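Long-range contacts in CELL division protein FTSZ (Haloferax volcanii, PDB 4B46), which binds and probably hydrolyses GTP as a tubulin-like cytoskeletal protein that controls cell shape and is essential for the rod-shaped cells that swim efficiently: residues A[95-101]-A[126-130]; A[275-280]-A[316-320]; A[292-298]-A[343-349]. All coordinates share one frame; numbering follows the deposited sequence.

Contact 1: residues A[95-101]-A[126-130]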
loop_
_atom_site.group_PDB
_atom_site.type_symbol
_atom_site.label_atom_id
_atom_site.label_comp_id
_atom_site.label_asym_id
_atom_site.label_seq_id
_atom_site.Cartn_x
_atom_site.Cartn_y
_atom_site.Cartn_z
ATOM N N VAL A 95 -5.353 -2.715 19.530
ATOM C CA VAL A 95 -5.258 -1.455 18.801
ATOM C C VAL A 95 -4.332 -0.440 19.480
ATOM O O VAL A 95 -3.661 0.329 18.799
ATOM C CB VAL A 95 -6.659 -0.850 18.536
ATOM C CG1 VAL A 95 -6.551 0.503 17.843
ATOM C CG2 VAL A 95 -7.493 -1.813 17.690
ATOM N N HIS A 96 -4.270 -0.455 20.812
ATOM C CA HIS A 96 -3.360 0.435 21.529
ATOM C C HIS A 96 -1.897 0.187 21.158
ATOM O O HIS A 96 -1.034 1.021 21.429
ATOM C CB HIS A 96 -3.535 0.311 23.049
ATOM C CG HIS A 96 -4.856 0.807 23.551
ATOM N ND1 HIS A 96 -5.300 2.093 23.334
ATOM C CD2 HIS A 96 -5.827 0.188 24.260
ATOM C CE1 HIS A 96 -6.493 2.244 23.881
ATOM N NE2 HIS A 96 -6.835 1.103 24.451
ATOM N N GLU A 97 -1.617 -0.953 20.532
ATOM C CA GLU A 97 -0.238 -1.296 20.195
ATOM C C GLU A 97 0.105 -1.041 18.732
ATOM O O GLU A 97 1.168 -1.452 18.271
ATOM C CB GLU A 97 0.066 -2.754 20.557
ATOM C CG GLU A 97 0.034 -3.044 22.062
ATOM C CD GLU A 97 0.011 -4.533 22.373
ATOM O OE1 GLU A 97 0.377 -5.342 21.490
ATOM O OE2 GLU A 97 -0.380 -4.897 23.502
ATOM N N VAL A 98 -0.779 -0.370 18.000
ATOM C CA VAL A 98 -0.477 -0.049 16.606
ATOM C C VAL A 98 -0.346 1.451 16.365
ATOM O O VAL A 98 -0.987 2.264 17.038
ATOM C CB VAL A 98 -1.508 -0.659 15.603
ATOM C CG1 VAL A 98 -1.819 -2.101 15.970
ATOM C CG2 VAL A 98 -2.783 0.163 15.560
ATOM N N ASP A 99 0.503 1.800 15.404
ATOM C CA ASP A 99 0.716 3.183 14.991
ATOM C C ASP A 99 -0.322 3.641 13.973
ATOM O O ASP A 99 -0.651 4.828 13.899
ATOM C CB ASP A 99 2.116 3.340 14.385
ATOM C CG ASP A 99 3.209 3.031 15.382
ATOM O OD1 ASP A 99 3.129 3.555 16.512
ATOM O OD2 ASP A 99 4.123 2.252 15.050
ATOM N N ALA A 100 -0.821 2.699 13.176
ATOM C CA ALA A 100 -1.785 3.035 12.136
ATOM C C ALA A 100 -2.513 1.807 11.613
ATOM O O ALA A 100 -2.048 0.681 11.787
ATOM C CB ALA A 100 -1.076 3.763 10.967
ATOM N N PHE A 101 -3.660 2.042 10.976
ATOM C CA PHE A 101 -4.364 1.007 10.221
ATOM C C PHE A 101 -3.978 1.121 8.755
ATOM O O PHE A 101 -3.712 2.224 8.272
ATOM C CB PHE A 101 -5.874 1.193 10.339
ATOM C CG PHE A 101 -6.422 0.870 11.693
ATOM C CD1 PHE A 101 -6.490 1.840 12.674
ATOM C CD2 PHE A 101 -6.873 -0.411 11.977
ATOM C CE1 PHE A 101 -6.998 1.539 13.928
ATOM C CE2 PHE A 101 -7.384 -0.720 13.219
ATOM C CZ PHE A 101 -7.450 0.252 14.194
ATOM N N ILE A 126 -14.280 5.505 14.696
ATOM C CA ILE A 126 -14.193 4.951 16.046
ATOM C C ILE A 126 -12.783 4.963 16.642
ATOM O O ILE A 126 -12.636 4.913 17.865
ATOM C CB ILE A 126 -14.812 3.524 16.141
ATOM C CG1 ILE A 126 -13.805 2.465 15.698
ATOM C CG2 ILE A 126 -16.108 3.431 15.315
ATOM C CD1 ILE A 126 -14.386 1.067 15.659
ATOM N N TYR A 127 -11.756 5.027 15.792
ATOM C CA TYR A 127 -10.375 5.075 16.271
ATOM C C TYR A 127 -9.726 6.415 15.947
ATOM O O TYR A 127 -10.153 7.111 15.029
ATOM C CB TYR A 127 -9.530 3.947 15.666
ATOM C CG TYR A 127 -10.014 2.560 16.007
ATOM C CD1 TYR A 127 -10.021 2.106 17.324
ATOM C CD2 TYR A 127 -10.461 1.698 15.013
ATOM C CE1 TYR A 127 -10.470 0.833 17.640
ATOM C CE2 TYR A 127 -10.907 0.426 15.315
ATOM C CZ TYR A 127 -10.908 -0.004 16.625
ATOM O OH TYR A 127 -11.351 -1.268 16.918
ATOM N N THR A 128 -8.689 6.766 16.700
ATOM C CA THR A 128 -7.995 8.033 16.495
ATOM C C THR A 128 -6.618 7.881 15.848
ATOM O O THR A 128 -5.988 8.877 15.510
ATOM C CB THR A 128 -7.861 8.828 17.812
ATOM O OG1 THR A 128 -7.293 7.986 18.823
ATOM C CG2 THR A 128 -9.225 9.308 18.286
ATOM N N GLU A 129 -6.142 6.651 15.687
ATOM C CA GLU A 129 -4.891 6.426 14.957
ATOM C C GLU A 129 -5.106 6.718 13.466
ATOM O O GLU A 129 -6.231 6.633 12.983
ATOM C CB GLU A 129 -4.407 4.978 15.124
ATOM C CG GLU A 129 -3.919 4.617 16.524
ATOM C CD GLU A 129 -5.030 4.117 17.422
ATOM O OE1 GLU A 129 -6.194 4.091 16.967
ATOM O OE2 GLU A 129 -4.728 3.741 18.577
ATOM N N PRO A 130 -4.031 7.062 12.734
ATOM C CA PRO A 130 -4.186 7.270 11.281
ATOM C C PRO A 130 -4.707 6.022 10.572
ATOM O O PRO A 130 -4.366 4.905 10.968
ATOM C CB PRO A 130 -2.754 7.562 10.811
ATOM C CG PRO A 130 -2.037 8.069 12.031
ATOM C CD PRO A 130 -2.654 7.317 13.192
HETATM O O HOH W 1 -2.172 3.297 19.279
#
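Glu129 lays its side chain along Asp99, Val98 and Val95. Its CB faces Asp99 O. Glu129 CG lies 3.8 Å from Val98 O. There the chain bends (chi2 89°), which carries the carboxylate over to Val95. Glu129 OE1 rests 3.7 Å from Val95 CG1 and also lies at the edge of the Phe101 ring, near its plane. Water 1 lies 2.7 Å from both Glu129 OE2 and Val98 O and bridges them. The carboxylate is thus tied to the backbone at Val98 through water.

Phe101 CZ sits over one face of the Tyr127 ring, 3.4 Å from Tyr127 CD2. Ile126 CG1, of the same segment as Tyr127, lies over the rim of the opposite face. The Phe101 and Tyr127 planes are 25° apart but slid, with little overlap. Val95 CG1 makes an off-centre CH-pi contact with the tyrosine ring. Tyr127 OH is hydrogen-bonded to Gln87, in helix 83-90.

Beyond the rings, Phe101 N donates to Pro130 O at 2.9 Å, a nearly straight bond (165°). This bond lies where parallel strands 100-106 and 131-137 come together. Helix 111-126 connects them, so the contact closes a beta-alpha-beta crossover of the Rossmann-like tubulin/FtsZ GTPase domain.

Contact 2: residues A[275-280]-A[316-320]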
loop_
_atom_site.group_PDB
_atom_site.type_symbol
_atom_site.label_atom_id
_atom_site.label_comp_id
_atom_site.label_asym_id
_atom_site.label_seq_id
_atom_site.Cartn_x
_atom_site.Cartn_y
_atom_site.Cartn_z
ATOM N N VAL A 275 19.596 6.042 -4.276
ATOM C CA VAL A 275 18.619 7.116 -4.166
ATOM C C VAL A 275 18.177 7.557 -5.561
ATOM O O VAL A 275 16.979 7.647 -5.848
ATOM C CB VAL A 275 19.185 8.319 -3.358
ATOM C CG1 VAL A 275 18.258 9.510 -3.436
ATOM C CG2 VAL A 275 19.406 7.931 -1.900
ATOM N N ARG A 276 19.146 7.812 -6.431
ATOM C CA ARG A 276 18.845 8.159 -7.820
ATOM C C ARG A 276 18.066 7.064 -8.551
ATOM O O ARG A 276 17.085 7.352 -9.238
ATOM C CB ARG A 276 20.118 8.530 -8.588
ATOM C CG ARG A 276 20.804 9.787 -8.044
ATOM C CD ARG A 276 21.821 10.376 -9.036
ATOM N NE ARG A 276 22.899 9.439 -9.340
ATOM C CZ ARG A 276 23.968 9.269 -8.570
ATOM N NH1 ARG A 276 24.096 9.975 -7.457
ATOM N NH2 ARG A 276 24.903 8.393 -8.909
ATOM N N LYS A 277 18.490 5.813 -8.395
ATOM C CA LYS A 277 17.832 4.693 -9.071
ATOM C C LYS A 277 16.390 4.542 -8.620
ATOM O O LYS A 277 15.502 4.239 -9.429
ATOM C CB LYS A 277 18.588 3.388 -8.830
ATOM C CG LYS A 277 19.878 3.280 -9.610
ATOM C CD LYS A 277 20.797 2.234 -9.006
ATOM C CE LYS A 277 22.182 2.286 -9.627
ATOM N NZ LYS A 277 23.106 1.355 -8.929
ATOM N N ALA A 278 16.155 4.763 -7.327
ATOM C CA ALA A 278 14.813 4.666 -6.770
ATOM C C ALA A 278 13.927 5.805 -7.264
ATOM O O ALA A 278 12.751 5.594 -7.578
ATOM C CB ALA A 278 14.862 4.651 -5.240
ATOM N N ALA A 279 14.488 7.011 -7.344
ATOM C CA ALA A 279 13.691 8.169 -7.738
ATOM C C ALA A 279 13.352 8.138 -9.222
ATOM O O ALA A 279 12.288 8.603 -9.625
ATOM C CB ALA A 279 14.397 9.452 -7.408
ATOM N N LEU A 280 14.264 7.603 -10.024
ATOM C CA LEU A 280 14.107 7.619 -11.481
ATOM C C LEU A 280 13.583 6.290 -12.024
ATOM O O LEU A 280 13.232 6.181 -13.204
ATOM C CB LEU A 280 15.439 7.986 -12.151
ATOM C CG LEU A 280 16.065 9.282 -11.620
ATOM C CD1 LEU A 280 17.352 9.637 -12.365
ATOM C CD2 LEU A 280 15.078 10.443 -11.659
ATOM N N LYS A 316 19.124 16.190 -0.153
ATOM C CA LYS A 316 19.307 17.376 -0.997
ATOM C C LYS A 316 18.988 17.081 -2.458
ATOM O O LYS A 316 18.311 17.860 -3.126
ATOM C CB LYS A 316 20.732 17.923 -0.889
ATOM C CG LYS A 316 21.035 18.568 0.449
ATOM C CD LYS A 316 22.428 19.169 0.468
ATOM C CE LYS A 316 22.665 19.948 1.749
ATOM N NZ LYS A 316 24.060 20.485 1.804
ATOM N N TRP A 317 19.484 15.958 -2.955
ATOM C CA TRP A 317 19.229 15.588 -4.343
ATOM C C TRP A 317 17.721 15.388 -4.591
ATOM O O TRP A 317 17.181 15.845 -5.602
ATOM C CB TRP A 317 20.058 14.359 -4.735
ATOM C CG TRP A 317 19.960 13.992 -6.197
ATOM C CD1 TRP A 317 20.763 14.436 -7.214
ATOM C CD2 TRP A 317 19.002 13.111 -6.801
ATOM N NE1 TRP A 317 20.361 13.881 -8.410
ATOM C CE2 TRP A 317 19.283 13.065 -8.182
ATOM C CE3 TRP A 317 17.931 12.357 -6.305
ATOM C CZ2 TRP A 317 18.534 12.296 -9.073
ATOM C CZ3 TRP A 317 17.192 11.590 -7.194
ATOM C CH2 TRP A 317 17.497 11.570 -8.565
ATOM N N ILE A 318 17.035 14.744 -3.654
ATOM C CA ILE A 318 15.585 14.559 -3.778
ATOM C C ILE A 318 14.855 15.902 -3.816
ATOM O O ILE A 318 13.908 16.093 -4.582
ATOM C CB ILE A 318 15.033 13.639 -2.660
ATOM C CG1 ILE A 318 15.505 12.205 -2.911
ATOM C CG2 ILE A 318 13.493 13.697 -2.581
ATOM C CD1 ILE A 318 15.257 11.258 -1.769
ATOM N N GLU A 319 15.299 16.839 -2.989
ATOM C CA GLU A 319 14.698 18.161 -2.990
ATOM C C GLU A 319 14.874 18.850 -4.353
ATOM O O GLU A 319 13.946 19.464 -4.876
ATOM C CB GLU A 319 15.279 19.012 -1.857
ATOM C CG GLU A 319 14.984 20.495 -2.002
ATOM C CD GLU A 319 13.494 20.792 -2.019
ATOM O OE1 GLU A 319 12.697 19.960 -1.520
ATOM O OE2 GLU A 319 13.116 21.862 -2.537
ATOM N N GLU A 320 16.062 18.719 -4.931
ATOM C CA GLU A 320 16.336 19.244 -6.268
ATOM C C GLU A 320 15.403 18.663 -7.322
ATOM O O GLU A 320 14.951 19.374 -8.215
ATOM C CB GLU A 320 17.789 18.972 -6.664
ATOM C CG GLU A 320 18.804 19.660 -5.749
ATOM C CD GLU A 320 20.239 19.288 -6.067
ATOM O OE1 GLU A 320 20.568 19.143 -7.265
ATOM O OE2 GLU A 320 21.039 19.142 -5.119
#
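Trp317 pushes its indole from helix 316-320 into a hole on helix 275-280, as a knob among Val275, Arg276, Ala279 and Leu280. With CG anti to the backbone N (chi1 -174°), the ring projects toward the facing helix.

One CH-pi interaction covers a face of the ring. Arg276 CG stands 3.6 Å from the centroid of the Trp317 six-membered ring, close to its normal. Arg276 CD continues over the same face toward Trp317 NE1. The arginine then bends at chi3, and its guanidinium plane is turned 71° from the indole, so the contact is made by methylenes and is not a flat stack.

The other contacts are apolar. Ala279 CB meets the ring edge in plane, 3.5 Å from Trp317 CZ3. Leu280 CG reaches the edge at Trp317 CH2, 4.1 Å away. Val275 CG1 touches Ile318 CD1 at 3.9 Å, with the two side chains crossing at about a right angle.

The segment axes approach to 10.8 Å and cross at -28°, wide enough to take the indole. Replacing Trp317 by alanine is likely to open a gap between the helices and leave the Arg276 methylenes without their aromatic partner. No hydrogen bond links the two segments, so the contact depends on shape and on burial of carbon surface.

Contact 3: residues A[292-298]-A[343-349]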
loop_
_atom_site.group_PDB
_atom_site.type_symbol
_atom_site.label_atom_id
_atom_site.label_comp_id
_atom_site.label_asym_id
_atom_site.label_seq_id
_atom_site.Cartn_x
_atom_site.Cartn_y
_atom_site.Cartn_z
ATOM N N ALA A 292 5.600 16.900 -5.707
ATOM C CA ALA A 292 5.184 16.117 -4.544
ATOM C C ALA A 292 5.216 17.021 -3.319
ATOM O O ALA A 292 6.050 17.920 -3.225
ATOM C CB ALA A 292 6.092 14.917 -4.342
ATOM N N GLU A 293 4.298 16.799 -2.392
ATOM C CA GLU A 293 4.183 17.677 -1.230
ATOM C C GLU A 293 5.296 17.416 -0.213
ATOM O O GLU A 293 5.914 18.345 0.301
ATOM C CB GLU A 293 2.807 17.487 -0.582
ATOM C CG GLU A 293 2.473 18.488 0.509
ATOM C CD GLU A 293 1.063 18.304 1.050
ATOM O OE1 GLU A 293 0.269 17.566 0.421
ATOM O OE2 GLU A 293 0.754 18.899 2.104
ATOM N N ARG A 294 5.543 16.147 0.085
ATOM C CA ARG A 294 6.544 15.780 1.077
ATOM C C ARG A 294 7.208 14.503 0.612
ATOM O O ARG A 294 6.579 13.694 -0.062
ATOM C CB ARG A 294 5.892 15.542 2.444
ATOM C CG ARG A 294 5.218 16.756 3.046
ATOM C CD ARG A 294 4.699 16.422 4.448
ATOM N NE ARG A 294 4.355 17.627 5.197
ATOM C CZ ARG A 294 3.140 18.163 5.236
ATOM N NH1 ARG A 294 2.139 17.596 4.569
ATOM N NH2 ARG A 294 2.923 19.262 5.943
ATOM N N ALA A 295 8.481 14.331 0.962
ATOM C CA ALA A 295 9.238 13.149 0.570
ATOM C C ALA A 295 9.932 12.560 1.788
ATOM O O ALA A 295 10.337 13.284 2.697
ATOM C CB ALA A 295 10.272 13.503 -0.507
ATOM N N LEU A 296 10.068 11.241 1.800
ATOM C CA LEU A 296 10.798 10.561 2.849
ATOM C C LEU A 296 11.707 9.546 2.200
ATOM O O LEU A 296 11.256 8.713 1.418
ATOM C CB LEU A 296 9.842 9.843 3.798
ATOM C CG LEU A 296 10.480 8.890 4.810
ATOM C CD1 LEU A 296 11.374 9.624 5.836
ATOM C CD2 LEU A 296 9.405 8.074 5.546
ATOM N N LEU A 297 12.989 9.628 2.527
ATOM C CA LEU A 297 13.981 8.689 2.041
ATOM C C LEU A 297 14.262 7.668 3.128
ATOM O O LEU A 297 14.479 8.023 4.287
ATOM C CB LEU A 297 15.277 9.435 1.680
ATOM C CG LEU A 297 16.482 8.568 1.340
ATOM C CD1 LEU A 297 16.178 7.681 0.139
ATOM C CD2 LEU A 297 17.717 9.449 1.071
ATOM N N VAL A 298 14.263 6.398 2.751
ATOM C CA VAL A 298 14.564 5.337 3.687
ATOM C C VAL A 298 15.644 4.429 3.115
ATOM O O VAL A 298 15.480 3.870 2.028
ATOM C CB VAL A 298 13.306 4.495 3.996
ATOM C CG1 VAL A 298 13.655 3.344 4.932
ATOM C CG2 VAL A 298 12.212 5.367 4.602
ATOM N N VAL A 343 14.290 3.374 -0.396
ATOM C CA VAL A 343 12.897 3.632 -0.718
ATOM C C VAL A 343 12.630 5.118 -0.628
ATOM O O VAL A 343 13.077 5.785 0.297
ATOM C CB VAL A 343 11.943 2.863 0.237
ATOM C CG1 VAL A 343 10.654 3.643 0.494
ATOM C CG2 VAL A 343 11.628 1.482 -0.327
ATOM N N ILE A 344 11.904 5.648 -1.597
ATOM C CA ILE A 344 11.458 7.024 -1.512
ATOM C C ILE A 344 9.940 7.039 -1.487
ATOM O O ILE A 344 9.293 6.508 -2.384
ATOM C CB ILE A 344 11.970 7.857 -2.698
ATOM C CG1 ILE A 344 13.510 7.793 -2.756
ATOM C CG2 ILE A 344 11.495 9.297 -2.567
ATOM C CD1 ILE A 344 14.118 8.498 -3.955
ATOM N N LEU A 345 9.382 7.630 -0.440
ATOM C CA LEU A 345 7.947 7.798 -0.329
ATOM C C LEU A 345 7.657 9.229 -0.723
ATOM O O LEU A 345 8.253 10.160 -0.174
ATOM C CB LEU A 345 7.490 7.538 1.114
ATOM C CG LEU A 345 6.084 7.999 1.502
ATOM C CD1 LEU A 345 5.000 7.278 0.683
ATOM C CD2 LEU A 345 5.841 7.822 3.015
ATOM N N LEU A 346 6.784 9.395 -1.712
ATOM C CA LEU A 346 6.370 10.711 -2.163
ATOM C C LEU A 346 4.884 10.845 -1.887
ATOM O O LEU A 346 4.079 10.088 -2.422
ATOM C CB LEU A 346 6.654 10.894 -3.658
ATOM C CG LEU A 346 8.124 10.792 -4.069
ATOM C CD1 LEU A 346 8.261 10.817 -5.586
ATOM C CD2 LEU A 346 8.940 11.922 -3.451
ATOM N N SER A 347 4.528 11.795 -1.029
ATOM C CA SER A 347 3.145 11.954 -0.628
ATOM C C SER A 347 2.593 13.232 -1.219
ATOM O O SER A 347 3.297 14.223 -1.303
ATOM C CB SER A 347 3.030 11.950 0.899
ATOM O OG SER A 347 1.803 12.526 1.331
ATOM N N GLY A 348 1.335 13.199 -1.650
ATOM C CA GLY A 348 0.703 14.394 -2.176
ATOM C C GLY A 348 1.100 14.674 -3.615
ATOM O O GLY A 348 1.258 15.831 -4.018
ATOM N N VAL A 349 1.282 13.615 -4.397
ATOM C CA VAL A 349 1.600 13.794 -5.811
ATOM C C VAL A 349 0.377 14.317 -6.558
ATOM O O VAL A 349 -0.759 14.009 -6.195
ATOM C CB VAL A 349 2.132 12.500 -6.459
ATOM C CG1 VAL A 349 3.503 12.149 -5.885
ATOM C CG2 VAL A 349 1.140 11.355 -6.279
HETATM O O HOH W 2 0.236 14.940 1.107
#
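Leu296 and Leu345 face each other as an antiparallel hydrogen-bonded pair. Leu345 N donates to Leu296 O at 2.9 Å, and Leu296 N donates to Leu345 O. Val298 and Val343 form the same kind of pair, with Val343 N 2.7 Å from Val298 O. Leu297-Ile344 lies between them as a non-hydrogen-bonded pair; Ala295-Leu346 is another, on the far side of Leu296-Leu345. There CA-H groups approach carbonyls, as with Ala295 CA 3.2 Å from Leu345 O.

The side chains divide between two faces. Ala295, Leu297, Ile344 and Leu346 share one. Leu346 CD2 touches Ala295 CB at 3.6 Å, and Leu297 CD1 lies 3.9 Å from Ile344 CG1. Leu296, Val298, Val343 and Leu345 share the other with Arg294 and Ser347.

At one end, Glu293 and Arg294 both face Ser347, forming a classic beta bulge. Ser347 O accepts from both amides. The Glu293 N-H comes in the carbonyl plane but is bent (134°). The bond from Arg294 N to Ser347 O is longer, 3.3 Å, and its donor is tilted from that plane. Ser347 N returns a nearly straight bond (175°) to Arg294 O. Gly348 follows with positive phi; a side chain there would probably clash with Glu293 CB.

Glu293 runs out extended (chi1 -171°), which brings OE1 to water 2 and OE2 to a salt bridge with Arg294 NH1. Water 2 also accepts from Ser347 OG, 2.9 Å away. Arg294 NE pairs with Glu326.

Strand 294-301 lies between strands 339-347 and 326-333, and strand 228-237 flanks 339-347 on its other side. Helices 179-198 and 216-223 cover the face of Leu296 and Leu345. Helices 265-280 and 308-322 lie against the face of Leu297 and Ile344.

Overall arrangement
Contacts 2 and 3 build one layered unit in the C-terminal domain. Their centres are 10 Å apart, and they touch through Ile344, whose CD1 lies 3.6 Å from Ala279 CB and 3.7 Å from Ile318 CD1. Val275 CG2 also meets Leu297 CD2 at 3.7 Å. The segments alternate along the chain, so strands of contact 3 are interleaved with helices of contact 2. Contact 1 belongs to the GTPase domain. Its centre is 22 Å from that of contact 3 and 32 Å from that of contact 2. Contacts 1 and 3 reach the same mixed sheet. All three lie away from the nucleotide-binding residues; the nucleotide pocket holds GDP here.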